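Local atomic coordinates of protein similar to metal-dependent hydrolase (Staphylococcus aureus subsp. aureus Mu50, PDB entry 3ESH), a protein that probably acts as a metal-dependent hydrolase of the metallo-beta-lactamase superfamily; its substrate is not established. Residues D119-E127 and K155-K163; A64-S72 and V81-A89. All coordinates share one frame; numbering follows the deposited sequence.

In the fold
Both contacts join loops and are only partly buried, contact 1 with its centre about 19 Å and contact 2 about 15 Å from the centre of the chain. Contact 1 ties together the loops that lead into the neighbouring parallel strands 130-134 and 164-167. Contact 2 folds the loop after strand 59-61 against the chain entering helix 87-92, on either side of helix 73-78 in sequence. The first depends on a lysine at a carbonyl, one weak backbone bond and a few van der Waals contacts; the second has two direct hydrogen bonds, a bridging water and an aliphatic cluster. They meet where Phe126 packs on Ile87 and Lys155 NZ bonds to Lys70 O.

Contact 1: residues D119-E127 and K155-K163; sequences DQAGHAIFE and KNKGDYSNK
Asp159 lies against both Ala124 and His123, and its side chain can be followed outward from the backbone. Asp159 CB lies 3.3 Å from Ala124 CB, though it is modelled too close to His123 O for the fit to be trusted closely. With CG anti to the carbonyl carbon (chi1 -78°), the carboxylate is carried to the imidazole: Asp159 CG sits at the ring edge, in its plane, 3.5 Å from His123 CD2. Further out, Asp159 OD2 is 3.4 Å from His123 CD2, and the carboxylate is turned almost perpendicular to the ring (85°). Asp159 OD1 lies near the carbonyl oxygens of Gly122 and His123, acceptors all, with no bond between them; the position of His123 O is less sure. The backbone of Asp159 does bond to the Gly122 carbonyl, but weakly, Asp159 N to Gly122 O 3.4 Å.

Behind this, Ala124 CB also touches Tyr160 CB (4.3 Å). The tyrosine is set by its own segment, Tyr160 OH donating to Asn156 O at 2.5 Å, while its ring meets that of His131 and packs on Trp138 and Phe141 of helix 135-142. At the far end Lys163, bent at its last torsion, brings NZ to Glu127 O (2.8 Å), arriving nearly along the C=O axis at 166°; its backbone pairs with His131 at strand 130-134.

The contact thus joins two loops across a beta-alpha-beta crossover, strand 130-134, helix 135-142 and strand 164-167. Its chemistry is uneven: the carboxylate meets the imidazole edge through carbon, without a hydrogen bond, so the directed polar link there is the weak Asp159 N bond, and the firm one is Lys163 to Glu127 O.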
loop_
_atom_site.group_PDB
_atom_site.type_symbol
_atom_site.label_atom_id
_atom_site.label_comp_id
_atom_site.label_asym_id
_atom_site.label_seq_id
_atom_site.Cartn_x
_atom_site.Cartn_y
_atom_site.Cartn_z
ATOM N N ASP A 119 7.581 -31.969 21.399
ATOM C CA ASP A 119 8.378 -32.328 22.553
ATOM C C ASP A 119 9.791 -32.046 22.065
ATOM O O ASP A 119 9.985 -31.460 21.019
ATOM C CB ASP A 119 8.242 -33.838 22.864
ATOM C CG ASP A 119 8.454 -34.726 21.632
ATOM O OD1 ASP A 119 9.423 -34.503 20.889
ATOM O OD2 ASP A 119 7.651 -35.661 21.418
ATOM N N GLN A 120 10.778 -32.423 22.875
ATOM C CA GLN A 120 12.190 -32.195 22.477
ATOM C C GLN A 120 12.532 -33.101 21.299
ATOM O O GLN A 120 12.071 -34.245 21.234
ATOM C CB GLN A 120 13.093 -32.528 23.584
ATOM C CG GLN A 120 12.493 -32.007 24.810
ATOM C CD GLN A 120 12.164 -33.128 25.725
ATOM O OE1 GLN A 120 11.302 -34.002 25.430
ATOM N NE2 GLN A 120 12.849 -33.138 26.874
ATOM N N ALA A 121 13.452 -32.654 20.460
ATOM C CA ALA A 121 13.742 -33.459 19.291
ATOM C C ALA A 121 12.623 -33.056 18.304
ATOM O O ALA A 121 12.370 -33.749 17.320
ATOM C CB ALA A 121 13.637 -34.956 19.564
ATOM N N GLY A 122 11.959 -31.937 18.595
ATOM C CA GLY A 122 10.910 -31.410 17.745
ATOM C C GLY A 122 9.972 -32.399 17.093
ATOM O O GLY A 122 9.502 -32.145 15.985
ATOM N N HIS A 123 9.686 -33.517 17.753
ATOM C CA HIS A 123 8.770 -34.482 17.153
ATOM C C HIS A 123 7.446 -33.782 16.893
ATOM O O HIS A 123 7.268 -33.161 15.851
ATOM C CB HIS A 123 8.513 -35.681 18.059
ATOM C CG HIS A 123 7.443 -36.597 17.546
ATOM N ND1 HIS A 123 6.773 -37.490 18.355
ATOM C CD2 HIS A 123 6.909 -36.748 16.307
ATOM C CE1 HIS A 123 5.876 -38.144 17.641
ATOM N NE2 HIS A 123 5.937 -37.713 16.394
ATOM N N ALA A 124 6.525 -33.880 17.844
ATOM C CA ALA A 124 5.227 -33.240 17.703
ATOM C C ALA A 124 4.165 -33.853 18.585
ATOM O O ALA A 124 3.714 -34.959 18.331
ATOM C CB ALA A 124 4.747 -33.300 16.259
ATOM N N ILE A 125 3.774 -33.135 19.629
ATOM C CA ILE A 125 2.707 -33.602 20.501
ATOM C C ILE A 125 1.566 -33.492 19.493
ATOM O O ILE A 125 1.712 -32.740 18.530
ATOM C CB ILE A 125 2.450 -32.595 21.647
ATOM C CG1 ILE A 125 3.769 -32.203 22.329
ATOM C CG2 ILE A 125 1.463 -33.175 22.618
ATOM C CD1 ILE A 125 4.536 -33.350 22.926
ATOM N N PHE A 126 0.457 -34.208 19.651
ATOM C CA PHE A 126 -0.663 -34.078 18.695
ATOM C C PHE A 126 -0.367 -34.527 17.242
ATOM O O PHE A 126 -0.536 -33.754 16.292
ATOM C CB PHE A 126 -1.187 -32.634 18.679
ATOM C CG PHE A 126 -1.605 -32.125 20.035
ATOM C CD1 PHE A 126 -1.003 -31.010 20.603
ATOM C CD2 PHE A 126 -2.573 -32.794 20.761
ATOM C CE1 PHE A 126 -1.366 -30.577 21.879
ATOM C CE2 PHE A 126 -2.943 -32.370 22.036
ATOM C CZ PHE A 126 -2.340 -31.265 22.598
ATOM N N GLU A 127 0.030 -35.796 17.090
ATOM C CA GLU A 127 0.392 -36.449 15.825
ATOM C C GLU A 127 -0.639 -36.585 14.704
ATOM O O GLU A 127 -0.264 -36.574 13.527
ATOM C CB GLU A 127 0.913 -37.852 16.108
ATOM C CG GLU A 127 1.986 -37.946 17.181
ATOM C CD GLU A 127 2.347 -39.393 17.530
ATOM O OE1 GLU A 127 2.926 -39.603 18.623
ATOM O OE2 GLU A 127 2.064 -40.313 16.718
ATOM N N LYS A 155 13.365 -23.480 17.829
ATOM C CA LYS A 155 13.179 -24.568 18.764
ATOM C C LYS A 155 11.739 -25.090 18.801
ATOM O O LYS A 155 11.485 -26.177 19.307
ATOM C CB LYS A 155 13.609 -24.095 20.146
ATOM C CG LYS A 155 13.545 -25.143 21.219
ATOM C CD LYS A 155 14.329 -24.703 22.450
ATOM C CE LYS A 155 13.719 -23.490 23.125
ATOM N NZ LYS A 155 14.424 -23.219 24.403
ATOM N N ASN A 156 10.807 -24.316 18.252
ATOM C CA ASN A 156 9.385 -24.674 18.228
ATOM C C ASN A 156 8.892 -25.248 16.902
ATOM O O ASN A 156 7.692 -25.414 16.711
ATOM C CB ASN A 156 8.518 -23.454 18.587
ATOM C CG ASN A 156 8.593 -23.081 20.065
ATOM O OD1 ASN A 156 8.153 -22.009 20.456
ATOM N ND2 ASN A 156 9.147 -23.972 20.887
ATOM N N LYS A 157 9.818 -25.532 15.990
ATOM C CA LYS A 157 9.470 -26.118 14.699
ATOM C C LYS A 157 9.271 -27.629 14.899
ATOM O O LYS A 157 9.718 -28.176 15.913
ATOM C CB LYS A 157 10.598 -25.890 13.697
ATOM C CG LYS A 157 10.875 -24.439 13.347
ATOM C CD LYS A 157 11.569 -24.361 12.002
ATOM C CE LYS A 157 11.753 -22.931 11.514
ATOM N NZ LYS A 157 12.781 -22.195 12.280
ATOM N N GLY A 158 8.608 -28.298 13.952
ATOM C CA GLY A 158 8.420 -29.730 14.100
ATOM C C GLY A 158 7.410 -30.459 13.233
ATOM O O GLY A 158 6.653 -29.847 12.482
ATOM N N ASP A 159 7.420 -31.787 13.370
ATOM C CA ASP A 159 6.553 -32.735 12.651
ATOM C C ASP A 159 5.159 -32.253 12.325
ATOM O O ASP A 159 4.616 -32.596 11.279
ATOM C CB ASP A 159 6.397 -34.036 13.452
ATOM C CG ASP A 159 7.588 -34.936 13.334
ATOM O OD1 ASP A 159 8.721 -34.457 13.549
ATOM O OD2 ASP A 159 7.392 -36.131 13.028
ATOM N N TYR A 160 4.568 -31.498 13.247
ATOM C CA TYR A 160 3.218 -30.996 13.047
ATOM C C TYR A 160 3.163 -30.247 11.730
ATOM O O TYR A 160 2.145 -30.278 11.044
ATOM C CB TYR A 160 2.789 -30.083 14.203
ATOM C CG TYR A 160 3.611 -28.822 14.375
ATOM C CD1 TYR A 160 3.379 -27.693 13.595
ATOM C CD2 TYR A 160 4.619 -28.763 15.321
ATOM C CE1 TYR A 160 4.134 -26.540 13.760
ATOM C CE2 TYR A 160 5.386 -27.621 15.495
ATOM C CZ TYR A 160 5.138 -26.514 14.714
ATOM O OH TYR A 160 5.896 -25.386 14.902
ATOM N N SER A 161 4.264 -29.595 11.364
ATOM C CA SER A 161 4.293 -28.847 10.118
ATOM C C SER A 161 3.956 -29.726 8.919
ATOM O O SER A 161 3.797 -29.222 7.818
ATOM C CB SER A 161 5.658 -28.186 9.908
ATOM O OG SER A 161 6.616 -29.124 9.464
ATOM N N ASN A 162 3.841 -31.036 9.134
ATOM C CA ASN A 162 3.500 -31.968 8.060
ATOM C C ASN A 162 2.041 -31.820 7.664
ATOM O O ASN A 162 1.714 -31.844 6.490
ATOM C CB ASN A 162 3.756 -33.426 8.477
ATOM C CG ASN A 162 5.240 -33.782 8.510
ATOM O OD1 ASN A 162 5.966 -33.541 7.547
ATOM N ND2 ASN A 162 5.692 -34.359 9.621
ATOM N N LYS A 163 1.164 -31.674 8.651
ATOM C CA LYS A 163 -0.259 -31.533 8.396
ATOM C C LYS A 163 -0.701 -30.084 8.575
ATOM O O LYS A 163 -1.792 -29.804 9.075
ATOM C CB LYS A 163 -1.051 -32.447 9.335
ATOM C CG LYS A 163 -0.631 -33.903 9.274
ATOM C CD LYS A 163 -1.714 -34.805 9.830
ATOM C CE LYS A 163 -1.250 -36.250 9.872
ATOM N NZ LYS A 163 -0.064 -36.428 10.776
#

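Contact 2: residues A64-S72 and V81-A89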
loop_
_atom_site.group_PDB
_atom_site.type_symbol
_atom_site.label_atom_id
_atom_site.label_comp_id
_atom_site.label_asym_id
_atom_site.label_seq_id
_atom_site.Cartn_x
_atom_site.Cartn_y
_atom_site.Cartn_z
ATOM N N ALA A 64 -1.318 -24.298 22.455
ATOM C CA ALA A 64 -0.652 -25.449 23.047
ATOM C C ALA A 64 0.149 -25.246 24.319
ATOM O O ALA A 64 0.905 -26.126 24.719
ATOM C CB ALA A 64 0.222 -26.106 21.995
ATOM N N GLY A 65 -0.001 -24.103 24.964
ATOM C CA GLY A 65 0.750 -23.882 26.188
ATOM C C GLY A 65 2.262 -23.856 26.009
ATOM O O GLY A 65 2.757 -23.737 24.892
ATOM N N ILE A 66 2.989 -23.974 27.117
ATOM C CA ILE A 66 4.441 -23.938 27.107
ATOM C C ILE A 66 5.124 -25.296 27.007
ATOM O O ILE A 66 6.353 -25.381 27.050
ATOM C CB ILE A 66 4.985 -23.215 28.353
ATOM C CG1 ILE A 66 4.316 -23.785 29.612
ATOM C CG2 ILE A 66 4.785 -21.708 28.208
ATOM C CD1 ILE A 66 4.717 -23.082 30.905
ATOM N N GLY A 67 4.332 -26.354 26.888
ATOM C CA GLY A 67 4.893 -27.686 26.767
ATOM C C GLY A 67 5.667 -28.270 27.941
ATOM O O GLY A 67 5.594 -27.780 29.072
ATOM N N ASN A 68 6.432 -29.326 27.648
ATOM C CA ASN A 68 7.223 -30.054 28.651
ATOM C C ASN A 68 8.649 -30.235 28.171
ATOM O O ASN A 68 8.885 -30.843 27.136
ATOM C CB ASN A 68 6.574 -31.410 28.903
ATOM C CG ASN A 68 5.158 -31.275 29.400
ATOM O OD1 ASN A 68 4.928 -31.007 30.585
ATOM N ND2 ASN A 68 4.192 -31.430 28.496
ATOM N N GLY A 69 9.600 -29.701 28.930
ATOM C CA GLY A 69 10.997 -29.795 28.541
ATOM C C GLY A 69 11.410 -28.887 27.384
ATOM O O GLY A 69 12.549 -28.962 26.931
ATOM N N LYS A 70 10.504 -28.030 26.908
ATOM C CA LYS A 70 10.795 -27.120 25.791
ATOM C C LYS A 70 11.591 -25.871 26.174
ATOM O O LYS A 70 12.567 -25.519 25.508
ATOM C CB LYS A 70 9.487 -26.706 25.107
ATOM C CG LYS A 70 8.771 -27.854 24.405
ATOM C CD LYS A 70 9.618 -28.421 23.265
ATOM C CE LYS A 70 9.791 -27.425 22.130
ATOM N NZ LYS A 70 8.634 -27.449 21.210
ATOM N N LEU A 71 11.156 -25.196 27.234
ATOM C CA LEU A 71 11.843 -24.002 27.706
ATOM C C LEU A 71 13.074 -24.454 28.472
ATOM O O LEU A 71 13.045 -25.478 29.148
ATOM C CB LEU A 71 10.937 -23.173 28.632
ATOM C CG LEU A 71 9.907 -22.210 28.021
ATOM C CD1 LEU A 71 9.000 -22.946 27.074
ATOM C CD2 LEU A 71 9.096 -21.562 29.135
ATOM N N SER A 72 14.160 -23.704 28.354
ATOM C CA SER A 72 15.372 -24.054 29.069
ATOM C C SER A 72 15.192 -23.673 30.533
ATOM O O SER A 72 14.126 -23.207 30.946
ATOM C CB SER A 72 16.566 -23.294 28.496
ATOM O OG SER A 72 16.624 -21.984 29.035
ATOM N N VAL A 81 7.804 -19.311 35.078
ATOM C CA VAL A 81 7.012 -20.520 34.973
ATOM C C VAL A 81 6.983 -21.223 36.336
ATOM O O VAL A 81 8.028 -21.578 36.878
ATOM C CB VAL A 81 7.627 -21.472 33.937
ATOM C CG1 VAL A 81 6.640 -22.552 33.568
ATOM C CG2 VAL A 81 8.059 -20.690 32.725
ATOM N N ASP A 82 5.794 -21.418 36.895
ATOM C CA ASP A 82 5.684 -22.100 38.182
ATOM C C ASP A 82 5.626 -23.591 37.923
ATOM O O ASP A 82 6.308 -24.377 38.581
ATOM C CB ASP A 82 4.423 -21.662 38.927
ATOM C CG ASP A 82 4.372 -20.174 39.140
ATOM O OD1 ASP A 82 5.363 -19.604 39.660
ATOM O OD2 ASP A 82 3.337 -19.572 38.787
ATOM N N GLU A 83 4.795 -23.965 36.954
ATOM C CA GLU A 83 4.619 -25.353 36.565
ATOM C C GLU A 83 4.581 -25.402 35.046
ATOM O O GLU A 83 4.154 -24.452 34.401
ATOM C CB GLU A 83 3.299 -25.909 37.125
ATOM C CG GLU A 83 2.046 -25.221 36.556
ATOM C CD GLU A 83 0.736 -25.826 37.060
ATOM O OE1 GLU A 83 0.466 -27.008 36.756
ATOM O OE2 GLU A 83 -0.027 -25.119 37.761
ATOM N N GLU A 84 5.047 -26.503 34.476
ATOM C CA GLU A 84 5.024 -26.673 33.035
ATOM C C GLU A 84 3.666 -27.269 32.696
ATOM O O GLU A 84 2.829 -27.478 33.580
ATOM C CB GLU A 84 6.141 -27.613 32.580
ATOM C CG GLU A 84 7.526 -26.966 32.532
ATOM C CD GLU A 84 8.634 -27.960 32.204
ATOM O OE1 GLU A 84 9.020 -28.755 33.094
ATOM O OE2 GLU A 84 9.114 -27.957 31.054
ATOM N N SER A 85 3.460 -27.558 31.421
ATOM C CA SER A 85 2.201 -28.098 30.936
ATOM C C SER A 85 1.744 -29.419 31.559
ATOM O O SER A 85 2.552 -30.280 31.888
ATOM C CB SER A 85 2.280 -28.234 29.411
ATOM O OG SER A 85 1.072 -28.716 28.860
ATOM N N HIS A 86 0.422 -29.544 31.717
ATOM C CA HIS A 86 -0.241 -30.738 32.253
ATOM C C HIS A 86 -1.295 -31.083 31.232
ATOM O O HIS A 86 -2.347 -31.625 31.577
ATOM C CB HIS A 86 -0.971 -30.453 33.568
ATOM C CG HIS A 86 -0.095 -30.492 34.773
ATOM N ND1 HIS A 86 0.660 -29.414 35.180
ATOM C CD2 HIS A 86 0.173 -31.492 35.645
ATOM C CE1 HIS A 86 1.360 -29.752 36.251
ATOM N NE2 HIS A 86 1.081 -31.008 36.552
ATOM N N ILE A 87 -1.018 -30.760 29.976
ATOM C CA ILE A 87 -1.981 -30.990 28.912
ATOM C C ILE A 87 -2.372 -32.458 28.710
ATOM O O ILE A 87 -3.504 -32.743 28.320
ATOM C CB ILE A 87 -1.472 -30.372 27.585
ATOM C CG1 ILE A 87 -2.626 -30.239 26.596
ATOM C CG2 ILE A 87 -0.347 -31.215 27.005
ATOM C CD1 ILE A 87 -2.252 -29.515 25.338
ATOM N N ILE A 88 -1.465 -33.392 28.980
ATOM C CA ILE A 88 -1.805 -34.806 28.814
ATOM C C ILE A 88 -2.799 -35.251 29.888
ATOM O O ILE A 88 -3.876 -35.762 29.571
ATOM C CB ILE A 88 -0.551 -35.733 28.875
ATOM C CG1 ILE A 88 0.372 -35.467 27.679
ATOM C CG2 ILE A 88 -0.976 -37.187 28.851
ATOM C CD1 ILE A 88 1.111 -34.158 27.763
ATOM N N ALA A 89 -2.438 -35.047 31.151
ATOM C CA ALA A 89 -3.311 -35.417 32.258
ATOM C C ALA A 89 -4.654 -34.688 32.197
ATOM O O ALA A 89 -5.698 -35.279 32.479
ATOM C CB ALA A 89 -2.618 -35.130 33.583
HETATM O O HOH W 1 8.538 -26.404 28.300
#
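Glu84 and Ser85 reach back to the glycine-rich loop 64-72 through two direct hydrogen bonds. Ser85 N donates to Gly67 O (3.2 Å) from above the carbonyl plane, 39° out of it. Gly69 N meets Glu84 OE2 at 2.8 Å on the syn side, though 31° out of the carboxylate plane; a chain extended beyond CG delivers the group.

A water adds three bonds. It donates to Ile66 O (2.7 Å) and to the same Glu84 OE2 (3.2 Å), and accepts from Leu71 N (3.1 Å), so OE2 is gripped by two donors and the loop is stitched to itself as well as to Glu84.

The apolar part centres on Val81. Ile66 CD1 meets Val81 CG1 tip to tip at 3.3 Å; Ile66 CG1 is wedged between its own backbone N and carbonyl carbon (chi1 49°), with the chain running straight out from there. The other methyl, Val81 CG2, touches Leu71 CD2 at 3.8 Å, and Leu76 of helix 73-78 packs on both Val81 and Leu71.

Within 81-89, Ser85 OG accepts from Ile87 N (3.1 Å), an ST turn leading into helix 87-92. The same serine thus ties the loop to the helix start, while Glu84, with two donors on one oxygen, is probably held as the carboxylate.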